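Local atomic coordinates of glucosidase (Croceicoccus marinus, PDB entry 5Z3K), a protein that is a GH39-family beta-glucosidase that probably hydrolyses O-glycosyl bonds, releasing glucose from beta-linked sugars. Residues 8-13 / 348-353; 275-280 / 327-332; 302-307 / 319-324; 423-428 / 463-468. One frame throughout, in Å; residues are numbered along the deposited sequence.

How the interactions relate
The model has two main parts, an eight-stranded parallel beta/alpha barrel and a nine-stranded mixed sheet. Interactions 1 and 4 belong to the sheet: their centres are about 10 Å apart, and strands 6-13 and 423-429 lie side by side between them. Interactions 2 and 3 belong to the barrel part, with centres about 11 Å apart, and touch through Asn-328, Thr-331, Ile-320 and Phe-321. Along the chain, interaction 3 is nested in interaction 2, which is nested in interaction 1; interaction 4 follows. Helix 329-341 leads directly to strand 345-350, so interaction 1 ties the chain's beginning to the strand the chain enters on leaving the barrel.

Interaction 1. Residues 8-13 / 348-353; sequences KLSVNA and AITGGD
In the mixed sheet beside the beta/alpha barrel, Ser-10 and Thr-350 meet as an antiparallel hydrogen-bonded pair, joining the N-terminal strand to the strand that follows the last barrel helix. Ser-10 N gives to Thr-350 O at 3.1 Å, and Thr-350 N returns a bond to Ser-10 O at 2.9 Å. Val-11 and Ile-349 come next as a non-hydrogen-bonded pair; beyond them the bond from Asn-12 N to Ala-348 O is weak.

On the face carrying Val-11 and Ile-349 the contact is apolar. Ile-349 CG1 stands anti to its backbone N (chi1 -179°), which brings it against Val-11 CG2 at 3.6 Å; that methyl also touches CB and CD1 of Ile-349, one methyl set against three carbons. Past the strand end, Leu-9 CD2 presses on the backbone of the turn, 3.6 Å from Gly-351 C. Gly-351 has a phi of 120°, and a CB there would clash with Lys-8 O.

The face of Ser-10 and Thr-350 is wetter. One water joins Ser-10 OG to Thr-350 O, and another joins Ser-10 O to Thr-350 OG1. Two more extend the pairing at its ends, bridging Lys-8 N to Gly-351 O and Asn-12 O to Ala-348 N.

Strand 6-13 is flanked on its other edge by strand 423-429, bonded to it through the backbones of Leu-9 and Val-11. Leu-9 and Val-11 pack on Leu-426, while Ile-349 rests on Ala-359 and Ala-361 of strand 357-363 and on Ile-372 of strand 369-376.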
# COMPACT_ATOMS: atom_id res chain seq x y z
N LYS A 8 -17.52 11.36 20.93
CA LYS A 8 -18.15 10.30 21.70
C LYS A 8 -18.22 9.03 20.85
O LYS A 8 -18.95 8.98 19.86
CB LYS A 8 -19.54 10.73 22.17
CG LYS A 8 -19.47 11.72 23.33
CD LYS A 8 -20.77 12.46 23.50
CE LYS A 8 -20.71 13.45 24.66
NZ LYS A 8 -22.01 14.18 24.80
N LEU A 9 -17.48 8.00 21.26
CA LEU A 9 -17.36 6.77 20.50
C LEU A 9 -17.91 5.60 21.29
O LEU A 9 -17.78 5.56 22.52
CB LEU A 9 -15.90 6.47 20.12
CG LEU A 9 -15.22 7.54 19.28
CD1 LEU A 9 -13.71 7.34 19.25
CD2 LEU A 9 -15.82 7.49 17.88
N SER A 10 -18.53 4.66 20.60
CA SER A 10 -18.99 3.44 21.24
C SER A 10 -18.69 2.25 20.35
O SER A 10 -18.86 2.31 19.13
CB SER A 10 -20.50 3.50 21.55
OG SER A 10 -21.21 3.98 20.43
N VAL A 11 -18.26 1.15 20.98
CA VAL A 11 -17.90 -0.09 20.32
C VAL A 11 -18.65 -1.24 20.98
O VAL A 11 -18.71 -1.31 22.22
CB VAL A 11 -16.39 -0.34 20.39
CG1 VAL A 11 -16.05 -1.80 20.02
CG2 VAL A 11 -15.65 0.63 19.49
N ASN A 12 -19.24 -2.12 20.18
CA ASN A 12 -19.76 -3.39 20.66
C ASN A 12 -18.71 -4.45 20.36
O ASN A 12 -18.53 -4.84 19.20
CB ASN A 12 -21.10 -3.75 20.01
CG ASN A 12 -21.77 -4.95 20.67
OD1 ASN A 12 -21.09 -5.85 21.17
ND2 ASN A 12 -23.10 -4.98 20.66
N ALA A 13 -18.02 -4.92 21.40
CA ALA A 13 -16.91 -5.85 21.25
C ALA A 13 -17.35 -7.31 21.19
O ALA A 13 -16.50 -8.19 21.05
CB ALA A 13 -15.91 -5.66 22.39
N ALA A 348 -18.23 -3.07 15.35
CA ALA A 348 -18.93 -1.81 15.11
C ALA A 348 -18.38 -0.71 16.01
O ALA A 348 -18.35 -0.87 17.23
CB ALA A 348 -20.43 -1.97 15.36
N ILE A 349 -17.95 0.41 15.41
CA ILE A 349 -17.64 1.62 16.16
C ILE A 349 -18.47 2.76 15.58
O ILE A 349 -18.51 2.97 14.36
CB ILE A 349 -16.13 1.96 16.17
CG1 ILE A 349 -15.87 3.23 17.00
CG2 ILE A 349 -15.57 2.09 14.74
CD1 ILE A 349 -14.42 3.37 17.48
N THR A 350 -19.16 3.48 16.46
CA THR A 350 -20.09 4.53 16.08
C THR A 350 -19.63 5.85 16.67
O THR A 350 -19.22 5.92 17.84
CB THR A 350 -21.50 4.16 16.56
OG1 THR A 350 -21.97 3.04 15.81
CG2 THR A 350 -22.46 5.34 16.41
N GLY A 351 -19.69 6.91 15.87
CA GLY A 351 -19.38 8.23 16.36
C GLY A 351 -18.24 8.91 15.65
O GLY A 351 -18.01 10.11 15.89
N GLY A 352 -17.51 8.22 14.78
CA GLY A 352 -16.51 8.88 13.97
C GLY A 352 -17.19 9.75 12.94
O GLY A 352 -18.41 9.82 12.85
N ASP A 353 -16.38 10.43 12.13
CA ASP A 353 -16.95 11.24 11.06
C ASP A 353 -16.14 11.05 9.78
O ASP A 353 -15.13 10.32 9.76
CB ASP A 353 -17.07 12.72 11.49
CG ASP A 353 -15.72 13.39 11.70
OD1 ASP A 353 -14.79 13.13 10.91
OD2 ASP A 353 -15.59 14.20 12.64
O HOH W 1 -18.64 11.36 18.26
O HOH W 2 -21.16 6.80 20.08
O HOH W 3 -21.28 0.77 17.64
O HOH W 4 -19.68 -4.95 16.84

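Interaction 2. Residues 275-280 / 327-332; sequences FEDFDN and QNARTG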
# COMPACT_ATOMS: atom_id res chain seq x y z
N PHE A 275 6.03 18.55 4.63
CA PHE A 275 4.93 18.22 5.52
C PHE A 275 5.52 18.04 6.91
O PHE A 275 6.73 17.83 7.06
CB PHE A 275 4.21 16.95 5.07
CG PHE A 275 5.14 15.82 4.75
CD1 PHE A 275 5.66 15.02 5.77
CD2 PHE A 275 5.52 15.57 3.44
CE1 PHE A 275 6.54 13.99 5.48
CE2 PHE A 275 6.40 14.54 3.15
CZ PHE A 275 6.91 13.74 4.17
N GLU A 276 4.65 18.10 7.91
CA GLU A 276 5.02 17.70 9.25
C GLU A 276 4.88 16.19 9.39
O GLU A 276 3.94 15.59 8.86
CB GLU A 276 4.16 18.41 10.30
CG GLU A 276 4.25 19.94 10.26
CD GLU A 276 5.59 20.48 10.74
OE1 GLU A 276 6.33 19.76 11.45
OE2 GLU A 276 5.91 21.64 10.40
N ASP A 277 5.82 15.59 10.11
CA ASP A 277 5.77 14.17 10.45
C ASP A 277 4.40 13.79 11.02
O ASP A 277 3.78 12.81 10.58
CB ASP A 277 6.90 13.86 11.43
CG ASP A 277 6.83 12.45 12.02
OD1 ASP A 277 6.65 11.48 11.26
OD2 ASP A 277 6.99 12.32 13.26
N PHE A 278 3.90 14.56 11.99
CA PHE A 278 2.71 14.13 12.71
C PHE A 278 1.44 14.36 11.89
O PHE A 278 0.48 13.60 12.04
CB PHE A 278 2.62 14.85 14.07
CG PHE A 278 3.08 16.29 14.03
CD1 PHE A 278 2.20 17.31 13.73
CD2 PHE A 278 4.41 16.61 14.29
CE1 PHE A 278 2.62 18.62 13.69
CE2 PHE A 278 4.84 17.92 14.25
CZ PHE A 278 3.95 18.93 13.94
N ASP A 279 1.42 15.39 11.03
CA ASP A 279 0.31 15.57 10.09
C ASP A 279 0.19 14.37 9.17
O ASP A 279 -0.91 13.84 8.94
CB ASP A 279 0.52 16.83 9.25
CG ASP A 279 0.38 18.11 10.04
OD1 ASP A 279 -0.07 18.05 11.20
OD2 ASP A 279 0.72 19.18 9.49
N ASN A 280 1.32 13.94 8.61
CA ASN A 280 1.35 12.82 7.67
C ASN A 280 0.90 11.53 8.35
O ASN A 280 0.13 10.76 7.77
CB ASN A 280 2.77 12.69 7.11
CG ASN A 280 2.85 11.80 5.86
OD1 ASN A 280 2.35 10.68 5.86
ND2 ASN A 280 3.48 12.32 4.81
N GLN A 327 12.71 5.87 14.05
CA GLN A 327 11.26 5.90 13.98
C GLN A 327 10.71 7.26 14.38
O GLN A 327 11.41 8.12 14.93
CB GLN A 327 10.66 4.79 14.85
CG GLN A 327 10.85 3.43 14.22
CD GLN A 327 10.47 2.31 15.13
OE1 GLN A 327 9.45 2.37 15.83
NE2 GLN A 327 11.29 1.27 15.15
N ASN A 328 9.43 7.45 14.08
CA ASN A 328 8.79 8.75 14.24
C ASN A 328 7.29 8.52 14.30
O ASN A 328 6.82 7.39 14.46
CB ASN A 328 9.21 9.68 13.10
CG ASN A 328 8.99 9.06 11.74
OD1 ASN A 328 8.04 8.29 11.56
ND2 ASN A 328 9.88 9.34 10.78
N ALA A 329 6.52 9.60 14.16
CA ALA A 329 5.07 9.47 14.22
C ALA A 329 4.53 8.71 13.01
O ALA A 329 3.57 7.93 13.14
CB ALA A 329 4.40 10.84 14.33
N ARG A 330 5.11 8.92 11.83
CA ARG A 330 4.65 8.19 10.64
C ARG A 330 4.87 6.68 10.80
O ARG A 330 3.98 5.88 10.50
CB ARG A 330 5.35 8.68 9.38
CG ARG A 330 4.78 9.95 8.74
CD ARG A 330 5.80 10.57 7.77
NE ARG A 330 6.94 11.13 8.49
CZ ARG A 330 8.13 11.36 7.96
NH1 ARG A 330 8.36 11.09 6.67
NH2 ARG A 330 9.10 11.89 8.71
N THR A 331 6.06 6.28 11.25
CA THR A 331 6.29 4.86 11.43
C THR A 331 5.44 4.32 12.57
O THR A 331 5.04 3.15 12.55
CB THR A 331 7.78 4.56 11.68
OG1 THR A 331 8.22 5.19 12.89
CG2 THR A 331 8.63 5.07 10.52
N GLY A 332 5.14 5.15 13.57
CA GLY A 332 4.26 4.71 14.63
C GLY A 332 2.86 4.46 14.11
O GLY A 332 2.28 3.40 14.35
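Asp-277 and Arg-330 carry the tight part of this contact, where the first turn of helix 277-291 meets the start of helix 329-341. Asp-277 CG lies anti to its backbone N (chi1 172°), which carries the carboxylate to the start of helix 329-341, where both its oxygens are engaged. OD1 of Asp-277 takes a salt bridge from Arg-330 NE at 2.8 Å, on its anti lone pair and nearly straight at 171°. The same oxygen accepts Arg-330 N at 3.0 Å, from the syn side and somewhat out of the carboxylate plane. OD2 of Asp-277 uses its syn lone pair for Ala-329 N at 2.9 Å. Two backbone N-H groups of a helix start therefore point at one carboxylate, which would help to stabilise its negative charge. An alanine in place of Asp-277 would probably leave those two N-H groups without this acceptor and the guanidinium freer to turn.

A ring and an amide pack on the arginine. Phe-275 CE1 lies over one guanidinium face, 3.6 Å from Arg-330 NH1, with the ring plane turned well away from parallel. Asn-280 sets its amide carbon CG against Arg-330 CD at 3.7 Å, while its ND2 sits over the centre of the Phe-275 ring.

The looser side is at Phe-278, a partly exposed residue whose CB only approaches Ala-329 CB, at 4.4 Å; its ring takes a cation-pi contact from Arg-447.

Asn-328 and Thr-331 form a capping box: Thr-331 N gives to Asn-328 OD1, and Asn-328 N to Thr-331 OG1. The whole joins the N-terminal ends of two helices that follow the last two strands of a beta/alpha barrel.

Interaction 3. Residues 302-307 / 319-324; sequences FRADTG and GIFEDD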
# COMPACT_ATOMS: atom_id res chain seq x y z
N PHE A 302 3.16 3.81 0.10
CA PHE A 302 4.43 4.25 -0.48
C PHE A 302 5.05 5.31 0.43
O PHE A 302 4.47 6.38 0.61
CB PHE A 302 4.17 4.83 -1.87
CG PHE A 302 5.41 5.32 -2.58
CD1 PHE A 302 6.30 4.42 -3.14
CD2 PHE A 302 5.68 6.68 -2.68
CE1 PHE A 302 7.44 4.86 -3.80
CE2 PHE A 302 6.82 7.13 -3.34
CZ PHE A 302 7.70 6.21 -3.90
N ARG A 303 6.22 5.03 1.02
CA ARG A 303 6.92 3.74 1.06
C ARG A 303 7.46 3.56 2.48
O ARG A 303 7.90 4.54 3.10
CB ARG A 303 8.07 3.69 0.03
CG ARG A 303 9.00 4.91 0.06
CD ARG A 303 9.95 4.95 -1.17
NE ARG A 303 11.06 4.01 -1.00
CZ ARG A 303 11.99 3.75 -1.91
NH1 ARG A 303 11.97 4.35 -3.10
NH2 ARG A 303 12.94 2.87 -1.64
N ALA A 304 7.43 2.32 3.00
CA ALA A 304 7.81 2.05 4.39
C ALA A 304 9.30 1.74 4.53
O ALA A 304 9.72 0.68 5.01
CB ALA A 304 6.96 0.90 4.95
N ASP A 305 10.13 2.69 4.11
CA ASP A 305 11.57 2.57 4.35
C ASP A 305 12.14 3.97 4.49
O ASP A 305 11.40 4.94 4.68
CB ASP A 305 12.26 1.72 3.26
CG ASP A 305 12.22 2.34 1.86
OD1 ASP A 305 11.84 3.52 1.68
OD2 ASP A 305 12.61 1.61 0.90
N THR A 306 13.47 4.08 4.45
CA THR A 306 14.10 5.40 4.58
C THR A 306 13.94 6.27 3.35
O THR A 306 14.36 7.43 3.39
CB THR A 306 15.59 5.26 4.88
OG1 THR A 306 16.28 4.77 3.72
CG2 THR A 306 15.80 4.33 6.07
N GLY A 307 13.35 5.75 2.28
CA GLY A 307 13.24 6.51 1.06
C GLY A 307 14.47 6.47 0.19
O GLY A 307 14.47 7.07 -0.88
N GLY A 319 9.51 8.17 1.82
CA GLY A 319 10.00 7.18 2.77
C GLY A 319 9.73 7.64 4.20
O GLY A 319 10.20 8.72 4.60
N ILE A 320 8.96 6.86 4.96
CA ILE A 320 8.47 7.36 6.24
C ILE A 320 9.49 7.22 7.37
O ILE A 320 9.35 7.90 8.40
CB ILE A 320 7.15 6.70 6.67
CG1 ILE A 320 7.28 5.18 6.78
CG2 ILE A 320 6.03 7.11 5.71
CD1 ILE A 320 6.05 4.50 7.38
N PHE A 321 10.51 6.39 7.22
CA PHE A 321 11.53 6.28 8.25
C PHE A 321 12.55 7.41 8.12
O PHE A 321 12.74 7.99 7.05
CB PHE A 321 12.27 4.94 8.15
CG PHE A 321 11.43 3.76 8.55
CD1 PHE A 321 10.49 3.24 7.67
CD2 PHE A 321 11.62 3.15 9.78
CE1 PHE A 321 9.71 2.15 8.04
CE2 PHE A 321 10.85 2.06 10.16
CZ PHE A 321 9.89 1.56 9.29
N GLU A 322 13.23 7.71 9.23
CA GLU A 322 14.34 8.65 9.14
C GLU A 322 15.46 8.05 8.29
O GLU A 322 15.56 6.84 8.12
CB GLU A 322 14.88 8.99 10.53
CG GLU A 322 13.83 9.61 11.45
CD GLU A 322 13.37 10.96 10.97
OE1 GLU A 322 14.21 11.79 10.57
OE2 GLU A 322 12.15 11.22 11.01
N ASP A 323 16.35 8.93 7.79
CA ASP A 323 17.47 8.49 6.96
C ASP A 323 18.24 7.33 7.59
O ASP A 323 18.73 6.44 6.87
CB ASP A 323 18.42 9.67 6.70
CG ASP A 323 17.81 10.73 5.79
OD1 ASP A 323 16.65 10.56 5.34
OD2 ASP A 323 18.48 11.75 5.53
N ASP A 324 18.37 7.30 8.91
CA ASP A 324 19.18 6.28 9.57
C ASP A 324 18.36 5.07 10.01
O ASP A 324 18.88 4.19 10.70
CB ASP A 324 19.94 6.88 10.76
CG ASP A 324 19.04 7.31 11.92
OD1 ASP A 324 17.79 7.29 11.79
OD2 ASP A 324 19.60 7.67 12.97
O HOH W 5 18.73 6.01 4.12
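Backbone bonds come first: Ile-320 N gives to Arg-303 O at 3.2 Å, and Phe-321 N to Asp-305 O at 3.1 Å. The second donor stands well above the carbonyl plane of Asp-305. Gly-319 CA adds a C-H...O contact to Arg-303 O, and a CB on this glycine would clash with Asp-305 O and Gly-307 N.

Charge holds the first loop in shape. Arg-303 grips Asp-305 side-on, NE to OD1 at 2.8 Å and NH2 to OD2 at 2.9 Å. Asp-305 OD1 also accepts Gly-307 N, an Asx turn, and Asp-305 OD2 accepts Ile-29 N. An alanine in place of Arg-303 would probably leave the Asp-305 carboxylate without its charged mate and take CG away from Gly-319.

Van der Waals contacts close the rest. Phe-321 CG stands anti to its carbonyl carbon (chi1 -70°), which sets it near Asp-305 O, and ring atom CE1 lies 3.4 Å from Ala-304 O. Thr-306 CG2 is set 3.2 Å from Glu-322 O.

A single water-mediated link joins Thr-306 OG1 to Asp-323 O.

The 302-307 loop leaves the C-terminal end of the last barrel strand, 298-301, with a cis peptide before Arg-303; the 319-324 loop leads toward helix 329-341. Ala-304 and Ile-320 pack on Phe-334 of that helix, Phe-321 on Thr-331 of the same helix, and Arg-303 on Ser-27 of the first barrel strand.

Interaction 4. Residues 423-428 / 463-468; sequences GYTLEI and SVTVQN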
# COMPACT_ATOMS: atom_id res chain seq x y z
N GLY A 423 -10.33 15.82 22.06
CA GLY A 423 -10.24 14.56 22.77
C GLY A 423 -11.46 13.72 22.47
O GLY A 423 -12.31 14.07 21.65
N TYR A 424 -11.54 12.58 23.16
CA TYR A 424 -12.59 11.61 22.91
C TYR A 424 -12.92 10.90 24.21
O TYR A 424 -12.10 10.82 25.13
CB TYR A 424 -12.17 10.58 21.83
CG TYR A 424 -11.08 9.65 22.31
CD1 TYR A 424 -11.39 8.48 22.99
CD2 TYR A 424 -9.73 9.98 22.14
CE1 TYR A 424 -10.39 7.64 23.47
CE2 TYR A 424 -8.73 9.14 22.60
CZ TYR A 424 -9.07 7.98 23.26
OH TYR A 424 -8.08 7.15 23.74
N THR A 425 -14.13 10.37 24.27
CA THR A 425 -14.43 9.32 25.24
C THR A 425 -15.00 8.15 24.46
O THR A 425 -15.69 8.35 23.45
CB THR A 425 -15.38 9.80 26.35
OG1 THR A 425 -15.60 8.72 27.27
CG2 THR A 425 -16.71 10.25 25.76
N LEU A 426 -14.68 6.93 24.90
CA LEU A 426 -14.93 5.72 24.12
C LEU A 426 -15.50 4.67 25.05
O LEU A 426 -14.85 4.29 26.02
CB LEU A 426 -13.62 5.22 23.48
CG LEU A 426 -13.60 3.76 23.00
CD1 LEU A 426 -14.59 3.56 21.84
CD2 LEU A 426 -12.18 3.34 22.58
N GLU A 427 -16.70 4.17 24.75
CA GLU A 427 -17.31 3.13 25.58
C GLU A 427 -17.31 1.81 24.81
O GLU A 427 -17.92 1.70 23.74
CB GLU A 427 -18.73 3.50 25.99
CG GLU A 427 -19.42 2.41 26.80
CD GLU A 427 -20.54 2.92 27.69
OE1 GLU A 427 -20.69 4.15 27.84
OE2 GLU A 427 -21.27 2.08 28.26
N ILE A 428 -16.63 0.81 25.37
CA ILE A 428 -16.58 -0.53 24.78
C ILE A 428 -17.44 -1.44 25.64
O ILE A 428 -17.17 -1.62 26.83
CB ILE A 428 -15.14 -1.06 24.69
CG1 ILE A 428 -14.22 -0.04 24.00
CG2 ILE A 428 -15.13 -2.36 23.93
CD1 ILE A 428 -13.28 0.69 24.95
N SER A 463 -17.64 -4.10 30.39
CA SER A 463 -17.59 -2.80 29.73
C SER A 463 -16.37 -2.04 30.23
O SER A 463 -15.93 -2.20 31.37
CB SER A 463 -18.84 -1.97 30.00
OG SER A 463 -19.94 -2.46 29.26
N VAL A 464 -15.83 -1.20 29.35
CA VAL A 464 -14.72 -0.33 29.71
C VAL A 464 -14.93 1.01 29.03
O VAL A 464 -15.39 1.08 27.88
CB VAL A 464 -13.36 -0.96 29.32
CG1 VAL A 464 -13.42 -1.50 27.91
CG2 VAL A 464 -12.24 0.06 29.45
N THR A 465 -14.63 2.08 29.76
CA THR A 465 -14.66 3.43 29.22
C THR A 465 -13.24 3.97 29.21
O THR A 465 -12.53 3.87 30.21
CB THR A 465 -15.57 4.34 30.05
OG1 THR A 465 -16.91 3.85 29.98
CG2 THR A 465 -15.55 5.76 29.49
N VAL A 466 -12.84 4.52 28.07
CA VAL A 466 -11.52 5.10 27.87
C VAL A 466 -11.71 6.52 27.40
O VAL A 466 -12.49 6.77 26.48
CB VAL A 466 -10.71 4.29 26.84
CG1 VAL A 466 -9.46 5.05 26.45
CG2 VAL A 466 -10.39 2.90 27.38
N GLN A 467 -10.98 7.46 27.99
CA GLN A 467 -11.05 8.83 27.50
C GLN A 467 -9.65 9.43 27.51
O GLN A 467 -8.83 9.10 28.36
CB GLN A 467 -12.00 9.71 28.32
CG GLN A 467 -11.55 9.96 29.76
CD GLN A 467 -12.36 11.04 30.45
OE1 GLN A 467 -12.89 11.95 29.81
NE2 GLN A 467 -12.46 10.95 31.78
N ASN A 468 -9.40 10.32 26.55
CA ASN A 468 -8.09 10.93 26.44
C ASN A 468 -8.21 12.23 25.68
O ASN A 468 -9.13 12.42 24.87
CB ASN A 468 -7.08 10.02 25.73
CG ASN A 468 -6.52 8.96 26.65
OD1 ASN A 468 -6.87 7.78 26.55
ND2 ASN A 468 -5.67 9.39 27.58
O HOH W 6 -19.02 5.62 28.95
O HOH W 7 -21.05 -0.55 27.63
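Strands 423-428 and 464-468 run antiparallel at 171°, with six backbone hydrogen bonds shared by the pairs Tyr-424 with Asn-468, Leu-426 with Val-466 and Ile-428 with Val-464. The shortest, Leu-426 N to Val-466 O at 2.7 Å, is also the most bent, at 137°.

Tyr-424 CG lies between its backbone N and carbonyl carbon (chi1 69°), which starts the ring toward strand 464-468, and Asn-468 N sits 4.0 Å above the ring plane, over its centre. Asn-468 CB lies 3.6 Å from Tyr-424 CE2, the two side chains pointing the same way. Tyr-424 OH bonds to Glu-476 of strand 474-482 and touches Val-466 CG1. Further along this face, Ile-428 CB meets Val-464 CG1 at 3.7 Å, again side by side, and Ile-480 lies against both residues.

On the other face Thr-425 OG1 is 3.7 Å from Thr-465 CG2. Two waters serve the Glu-427 carboxylate, one linking OE1 to Thr-465 OG1, the other OE2 to Ser-463 OG.

Strand 464-469 is one of the sheet's two outermost, and the chemistry fits: one face, mainly apolar but for Tyr-424 OH with Glu-476 beside Asn-468, turned to strands 438-446 and 474-482, the other polar and bridged by water.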